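Local atomic coordinates of bifunctional enzyme IspD/IspF (Campylobacter jejuni, PDB entry 1W55), a protein that catalyses two steps of isoprenoid precursor synthesis, transferring the cytidylyl group of CTP to methylerythritol 4-phosphate and cyclising the phosphorylated product to methylerythritol 2,4-cyclodiphosphate with release of CMP. Residues A[74-77]-A[78-82]. Sequence-based numbering, arbitrary orientation.
Sequences DTRA and ESLKK. With C (cytidine-5'-monophosphate), chain D.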
loop_
_atom_site.group_PDB
_atom_site.type_symbol
_atom_site.label_atom_id
_atom_site.label_comp_id
_atom_site.label_asym_id
_atom_site.label_seq_id
_atom_site.Cartn_x
_atom_site.Cartn_y
_atom_site.Cartn_z
ATOM N N ASP A 74 -21.975 -34.273 21.862
ATOM C CA ASP A 74 -20.627 -34.847 21.995
ATOM C C ASP A 74 -19.833 -34.868 20.684
ATOM O O ASP A 74 -18.605 -34.961 20.684
ATOM C CB ASP A 74 -20.708 -36.278 22.551
ATOM C CG ASP A 74 -21.282 -36.341 23.971
ATOM O OD1 ASP A 74 -21.485 -35.283 24.606
ATOM O OD2 ASP A 74 -21.560 -37.426 24.533
ATOM N N THR A 75 -20.537 -34.826 19.561
ATOM C CA THR A 75 -19.879 -34.796 18.264
ATOM C C THR A 75 -20.533 -33.745 17.379
ATOM O O THR A 75 -21.649 -33.290 17.653
ATOM C CB THR A 75 -19.972 -36.176 17.572
ATOM O OG1 THR A 75 -21.352 -36.527 17.407
ATOM C CG2 THR A 75 -19.413 -37.296 18.455
ATOM N N ARG A 76 -19.831 -33.382 16.310
ATOM C CA ARG A 76 -20.390 -32.562 15.244
ATOM C C ARG A 76 -21.796 -33.028 14.852
ATOM O O ARG A 76 -22.748 -32.230 14.847
ATOM C CB ARG A 76 -19.450 -32.598 14.032
ATOM C CG ARG A 76 -19.764 -31.573 12.944
ATOM C CD ARG A 76 -18.871 -31.716 11.712
ATOM N NE ARG A 76 -19.117 -30.694 10.695
ATOM C CZ ARG A 76 -20.132 -30.699 9.824
ATOM N NH1 ARG A 76 -21.047 -31.671 9.832
ATOM N NH2 ARG A 76 -20.237 -29.713 8.937
ATOM N N ALA A 77 -21.929 -34.320 14.546
ATOM C CA ALA A 77 -23.203 -34.877 14.078
ATOM C C ALA A 77 -24.303 -34.792 15.132
ATOM O O ALA A 77 -25.471 -34.555 14.792
ATOM C CB ALA A 77 -23.029 -36.317 13.588
ATOM N N GLU A 78 -23.944 -34.967 16.407
ATOM C CA GLU A 78 -24.925 -34.760 17.473
ATOM C C GLU A 78 -25.355 -33.306 17.641
ATOM O O GLU A 78 -26.547 -33.038 17.799
ATOM C CB GLU A 78 -24.499 -35.344 18.820
ATOM C CG GLU A 78 -25.726 -35.581 19.699
ATOM C CD GLU A 78 -25.429 -36.033 21.117
ATOM O OE1 GLU A 78 -24.258 -36.029 21.551
ATOM O OE2 GLU A 78 -26.402 -36.401 21.808
ATOM N N SER A 79 -24.410 -32.370 17.615
ATOM C CA SER A 79 -24.786 -30.952 17.639
ATOM C C SER A 79 -25.717 -30.636 16.478
ATOM O O SER A 79 -26.739 -29.974 16.652
ATOM C CB SER A 79 -23.556 -30.047 17.591
ATOM O OG SER A 79 -22.679 -30.334 18.669
ATOM N N LEU A 80 -25.363 -31.142 15.301
ATOM C CA LEU A 80 -26.147 -30.949 14.086
ATOM C C LEU A 80 -27.566 -31.515 14.221
ATOM O O LEU A 80 -28.548 -30.840 13.899
ATOM C CB LEU A 80 -25.426 -31.582 12.877
ATOM C CG LEU A 80 -26.120 -31.406 11.514
ATOM C CD1 LEU A 80 -26.578 -29.949 11.263
ATOM C CD2 LEU A 80 -25.215 -31.884 10.386
ATOM N N LYS A 81 -27.657 -32.754 14.700
ATOM C CA LYS A 81 -28.937 -33.434 14.872
ATOM C C LYS A 81 -29.863 -32.650 15.796
ATOM O O LYS A 81 -31.058 -32.491 15.508
ATOM C CB LYS A 81 -28.717 -34.865 15.392
ATOM C CG LYS A 81 -29.979 -35.580 15.873
ATOM C CD LYS A 81 -29.676 -37.010 16.315
ATOM C CE LYS A 81 -30.944 -37.865 16.325
ATOM N NZ LYS A 81 -30.602 -39.317 16.341
ATOM N N LYS A 82 -29.315 -32.152 16.902
ATOM C CA LYS A 82 -30.101 -31.350 17.840
ATOM C C LYS A 82 -30.574 -30.049 17.201
ATOM O O LYS A 82 -31.730 -29.665 17.358
ATOM C CB LYS A 82 -29.310 -31.056 19.114
ATOM C CG LYS A 82 -28.981 -32.291 19.953
ATOM C CD LYS A 82 -27.959 -31.960 21.037
ATOM C CE LYS A 82 -28.577 -31.088 22.137
ATOM N NZ LYS A 82 -27.608 -30.797 23.232
HETATM O OP3 C D . -13.456 -30.257 12.481
HETATM P P C D . -14.390 -30.793 13.540
HETATM O OP1 C D . -13.745 -30.870 14.901
HETATM O OP2 C D . -15.186 -32.009 13.122
HETATM O "O5'" C D . -15.463 -29.612 13.764
HETATM C "C5'" C D . -16.293 -29.138 12.715
HETATM C "C4'" C D . -17.286 -28.110 13.257
HETATM O "O4'" C D . -18.277 -28.726 14.089
HETATM C "C3'" C D . -16.619 -27.037 14.096
HETATM O "O3'" C D . -17.134 -25.792 13.660
HETATM C "C2'" C D . -17.051 -27.317 15.519
HETATM O "O2'" C D . -17.179 -26.137 16.304
HETATM C "C1'" C D . -18.385 -28.017 15.323
HETATM N N1 C D . -18.643 -28.958 16.413
HETATM C C2 C D . -19.867 -28.870 17.097
HETATM O O2 C D . -20.718 -28.000 16.768
HETATM N N3 C D . -20.106 -29.735 18.104
HETATM C C4 C D . -19.184 -30.666 18.471
HETATM N N4 C D . -19.449 -31.519 19.495
HETATM C C5 C D . -17.968 -30.761 17.803
HETATM C C6 C D . -17.718 -29.880 16.759
#
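The backbone N-H of Asp-74 donates to Glu-78 OE1, N to OE1 2.9 Å, in a nearly straight bond. The donor meets OE1 on its anti side, 30° out of the carboxylate plane. The Glu-78 chain is extended, with CG anti to the backbone N (chi1 -158°), and this carries the carboxylate back past the start of the helix. The two acidic side chains lie side by side, with Asp-74 OD1 4.2 Å from Glu-78 OE1. Thr-75 is the N-cap of helix 76-84. Its OG1 accepts from Glu-78 N at 3.2 Å and also bonds to Leu-164 O. Thr-75 O takes Ser-79 N as the first i to i+4 bond of the helix. This cap lies at the cytidine pocket of the cytidylyltransferase domain. Ser-79 OG donates to N3 of the bound CMP at 2.7 Å, consistent with a role in recognising the cytosine. A bond with Gly-73 N helps fix the hydroxyl. Arg-76 extends along the ribose, its CG 3.4 Å from CMP O4', and C5' lies at the edge of the guanidinium. Salt bridges to Asp-96 and Asp-169 hold that group. Ala-77 O receives Lys-81 N at 2.8 Å, while Leu-80 packs on strand 4-9.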